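PDB 6IYI: beta chain from Acipenser stellatus, which binds haem and, as the beta chain of what is probably a tetrameric haemoglobin, probably carries oxygen in sturgeon blood. Local coordinates for residues G43-I48 / N57-A62; D79-A84 / A135-A140. All coordinates share one frame; numbering follows the deposited sequence.

Contact 1 (43-48 with 57-62) and contact 2 (79-84 with 135-140) lie on opposite sides of the chain's centre, with their own centres about 27 Å apart and their nearest atoms about 16 Å apart, so neither touches the other. They follow in series along the chain: the segment ends are 9 residues apart in contact 1, whose second segment begins helix 58-76; in contact 2 they are 51 apart. Haem connects them indirectly. The side chains of F45, in contact 1, and I137, in contact 2, each come to about 4 Å from a bound haem. Contact 1 is partly buried and partly polar, whereas contact 2 is buried and apolar across its side chains.

Contact 1: G43-I48 / N57-A62; sequences GAFGNI and NAKVHA
F45 and K59 bring the backbones closest, with their CA atoms 5.7 Å apart, where a 3-10 turn ending at F45 meets the first turn of helix 58-76; the CA atoms of I48 and N57 stand 7.5 Å apart. N57, the N-cap residue, serves both sides through one amide. Its CG, anti to the backbone N (chi1 -167°), carries the amide toward 43-48, and rotation about the next bond lets ND2 donate a hydrogen bond to F45 O, 3.0 Å and nearly straight (177°). F45 O lies close to that amide plane, although ND2 stands above the F45 carbonyl plane. OD1 faces its own helix, accepting from K59 N at 2.8 Å and, weakly, from V60 N. K59 runs extended across the turn: its CB sits over the F45 ring in a CH-pi contact, 4.3 Å from the centroid and 24° off the normal, and its NZ donates a hydrogen bond to A44 O at 3.2 Å. V60 CG2 meets F45 CD2 at 3.9 Å and I48 CG2 at 3.8 Å. The two hydrogen bonds join A44 and F45 of the haem pocket to the start of helix 58-76, as the globin CD region packs on the E helix with the short D helix (51-56) between them in sequence. V60 continues inward onto L28, V29 and L32 of helix 20-34, while I48 packs on I54 of the D helix.

Contact 2: D79-A84 / A135-A140; sequences DDLAGA and AVIISA
A82 and A140 mark the closest backbone approach, 4.4 Å between CA atoms, where the single turn of helix 81-84 meets helix 124-142 with no direct hydrogen bond between the segments. The small CB of A140 permits this closeness: it points at the other backbone, 3.9 Å from A82 N, and lies against L81 CG at 3.8 Å. L81 supplies the main apolar reach. With its CG anti to the backbone N (chi1 -171°), the side chain extends toward helix 124-142 and brings CD2 against two branches, 3.6 Å from V136 CG1 and likewise 3.6 Å from I137 CG1. The same methyl thus touches neighbouring residues on one helix, while the L81 stem covers A140 one turn further on. I137 has its CB directed away from the short helix, yet its CG1 comes back to L81. Beside this apolar patch a water lies between the two backbones, 2.7 Å from A82 O and 2.9 Å from A140 O, close enough to hydrogen-bond to either carbonyl. A74 of helix 58-76 touches both L81 and I137, so a third helix joins the packing. This is the globin EF corner, the stretch between the E helix (58-76) and the F helix (86-95), packed on the H helix (124-142), and I137 extends the same apolar packing to within about 4 Å of the haem.

Contact 1: G43-I48 / N57-A62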
# COMPACT_ATOMS: atom_id res chain seq x y z
N GLY B 43 5.24 4.22 -23.19
CA GLY B 43 4.77 4.06 -24.58
C GLY B 43 5.81 4.34 -25.66
O GLY B 43 5.84 3.64 -26.70
N ALA B 44 6.71 5.28 -25.40
CA ALA B 44 7.76 5.64 -26.35
C ALA B 44 8.77 4.53 -26.69
O ALA B 44 9.53 4.69 -27.63
CB ALA B 44 8.51 6.85 -25.83
N PHE B 45 8.83 3.45 -25.91
CA PHE B 45 9.90 2.42 -26.04
C PHE B 45 9.60 1.32 -27.06
O PHE B 45 10.47 0.48 -27.38
CB PHE B 45 10.15 1.79 -24.65
CG PHE B 45 10.80 2.71 -23.67
CD1 PHE B 45 11.01 4.08 -23.95
CD2 PHE B 45 11.16 2.22 -22.46
CE1 PHE B 45 11.60 4.90 -23.02
CE2 PHE B 45 11.73 3.07 -21.51
CZ PHE B 45 11.96 4.38 -21.79
N GLY B 46 8.37 1.28 -27.53
CA GLY B 46 8.00 0.34 -28.60
C GLY B 46 7.50 -0.90 -27.93
O GLY B 46 6.83 -0.77 -26.90
N ASN B 47 7.85 -2.07 -28.46
CA ASN B 47 7.31 -3.28 -27.94
C ASN B 47 8.04 -3.73 -26.65
O ASN B 47 9.17 -4.21 -26.71
CB ASN B 47 7.34 -4.40 -28.99
CG ASN B 47 6.75 -5.71 -28.47
OD1 ASN B 47 5.90 -5.73 -27.56
ND2 ASN B 47 7.25 -6.82 -28.98
N ILE B 48 7.33 -3.62 -25.51
CA ILE B 48 7.82 -4.06 -24.19
C ILE B 48 6.74 -4.93 -23.56
O ILE B 48 6.44 -4.79 -22.38
CB ILE B 48 8.15 -2.86 -23.30
CG1 ILE B 48 6.98 -1.85 -23.33
CG2 ILE B 48 9.37 -2.14 -23.83
CD1 ILE B 48 7.12 -0.67 -22.39
N ASN B 57 15.45 -4.87 -25.36
CA ASN B 57 15.12 -3.52 -25.85
C ASN B 57 16.14 -2.47 -25.47
O ASN B 57 16.28 -2.18 -24.30
CB ASN B 57 13.73 -3.13 -25.36
CG ASN B 57 13.14 -1.91 -26.04
OD1 ASN B 57 13.79 -0.89 -26.20
ND2 ASN B 57 11.87 -1.97 -26.34
N ALA B 58 16.80 -1.89 -26.48
CA ALA B 58 17.86 -0.94 -26.31
C ALA B 58 17.35 0.35 -25.61
O ALA B 58 18.10 0.95 -24.82
CB ALA B 58 18.50 -0.62 -27.67
N LYS B 59 16.09 0.74 -25.82
CA LYS B 59 15.53 1.90 -25.10
C LYS B 59 15.26 1.63 -23.60
O LYS B 59 15.38 2.52 -22.82
CB LYS B 59 14.25 2.48 -25.73
CG LYS B 59 14.49 3.29 -27.02
CD LYS B 59 13.20 3.85 -27.62
CE LYS B 59 13.47 5.03 -28.58
NZ LYS B 59 12.21 5.53 -29.25
N VAL B 60 14.90 0.41 -23.26
CA VAL B 60 14.79 -0.02 -21.87
C VAL B 60 16.19 0.09 -21.25
O VAL B 60 16.32 0.70 -20.20
CB VAL B 60 14.15 -1.43 -21.77
CG1 VAL B 60 14.19 -1.96 -20.33
CG2 VAL B 60 12.69 -1.37 -22.26
N HIS B 61 17.22 -0.38 -21.96
CA HIS B 61 18.60 -0.30 -21.47
C HIS B 61 19.05 1.12 -21.23
O HIS B 61 19.50 1.46 -20.12
CB HIS B 61 19.59 -1.03 -22.37
CG HIS B 61 19.23 -2.46 -22.59
ND1 HIS B 61 19.62 -3.16 -23.72
CD2 HIS B 61 18.43 -3.29 -21.89
CE1 HIS B 61 19.12 -4.39 -23.66
NE2 HIS B 61 18.40 -4.49 -22.56
N ALA B 62 18.84 1.99 -22.21
CA ALA B 62 19.28 3.37 -22.05
C ALA B 62 18.51 4.05 -20.90
O ALA B 62 19.08 4.84 -20.13
CB ALA B 62 19.09 4.18 -23.36

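Contact 2: D79-A84 / A135-A140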
# COMPACT_ATOMS: atom_id res chain seq x y z
N ASP B 79 22.01 14.32 1.62
CA ASP B 79 21.61 15.21 2.71
C ASP B 79 20.53 16.22 2.33
O ASP B 79 20.08 16.93 3.20
CB ASP B 79 22.83 15.96 3.24
CG ASP B 79 23.82 15.03 3.82
OD1 ASP B 79 23.53 14.39 4.85
OD2 ASP B 79 24.89 14.88 3.20
N ASP B 80 20.11 16.32 1.07
CA ASP B 80 19.13 17.35 0.69
C ASP B 80 18.22 16.94 -0.48
O ASP B 80 17.87 17.77 -1.35
CB ASP B 80 19.85 18.71 0.39
CG ASP B 80 20.83 18.63 -0.83
OD1 ASP B 80 21.94 18.02 -0.72
OD2 ASP B 80 20.49 19.21 -1.88
N LEU B 81 17.79 15.68 -0.48
CA LEU B 81 17.22 15.07 -1.68
C LEU B 81 15.82 15.57 -2.06
O LEU B 81 15.58 15.83 -3.25
CB LEU B 81 17.22 13.57 -1.57
CG LEU B 81 16.85 12.85 -2.86
CD1 LEU B 81 17.85 13.15 -3.97
CD2 LEU B 81 16.78 11.36 -2.60
N ALA B 82 14.92 15.70 -1.07
CA ALA B 82 13.57 16.33 -1.23
C ALA B 82 13.71 17.57 -2.10
O ALA B 82 13.10 17.67 -3.15
CB ALA B 82 12.95 16.69 0.13
N GLY B 83 14.63 18.44 -1.70
CA GLY B 83 15.02 19.60 -2.50
C GLY B 83 15.64 19.34 -3.88
O GLY B 83 15.18 19.89 -4.88
N ALA B 84 16.70 18.53 -3.97
CA ALA B 84 17.33 18.24 -5.26
C ALA B 84 16.36 17.59 -6.27
O ALA B 84 16.52 17.75 -7.50
CB ALA B 84 18.55 17.33 -5.07
N ALA B 135 14.34 4.36 0.33
CA ALA B 135 13.17 4.99 0.99
C ALA B 135 13.24 6.51 0.90
O ALA B 135 12.24 7.17 0.65
CB ALA B 135 13.01 4.53 2.44
N VAL B 136 14.44 7.06 0.91
CA VAL B 136 14.62 8.50 0.83
C VAL B 136 14.34 8.99 -0.57
O VAL B 136 13.77 10.07 -0.76
CB VAL B 136 16.04 8.90 1.30
CG1 VAL B 136 16.39 10.31 0.85
CG2 VAL B 136 16.09 8.75 2.82
N ILE B 137 14.82 8.22 -1.54
CA ILE B 137 14.53 8.50 -2.93
C ILE B 137 13.01 8.43 -3.17
O ILE B 137 12.45 9.31 -3.80
CB ILE B 137 15.33 7.55 -3.83
CG1 ILE B 137 16.82 8.00 -3.78
CG2 ILE B 137 14.83 7.58 -5.26
CD1 ILE B 137 17.81 6.97 -4.29
N ILE B 138 12.36 7.40 -2.64
CA ILE B 138 10.92 7.23 -2.88
C ILE B 138 10.12 8.44 -2.33
O ILE B 138 9.30 9.04 -3.01
CB ILE B 138 10.43 5.90 -2.29
CG1 ILE B 138 10.97 4.77 -3.16
CG2 ILE B 138 8.90 5.85 -2.15
CD1 ILE B 138 11.12 3.51 -2.35
N SER B 139 10.47 8.82 -1.12
CA SER B 139 9.87 9.92 -0.41
C SER B 139 10.09 11.23 -1.12
O SER B 139 9.14 12.01 -1.30
CB SER B 139 10.44 9.97 1.00
OG SER B 139 9.87 11.05 1.66
N ALA B 140 11.31 11.47 -1.55
CA ALA B 140 11.57 12.64 -2.43
C ALA B 140 10.75 12.68 -3.72
O ALA B 140 10.32 13.77 -4.14
CB ALA B 140 13.04 12.73 -2.75
O HOH W 1 10.78 16.62 -4.05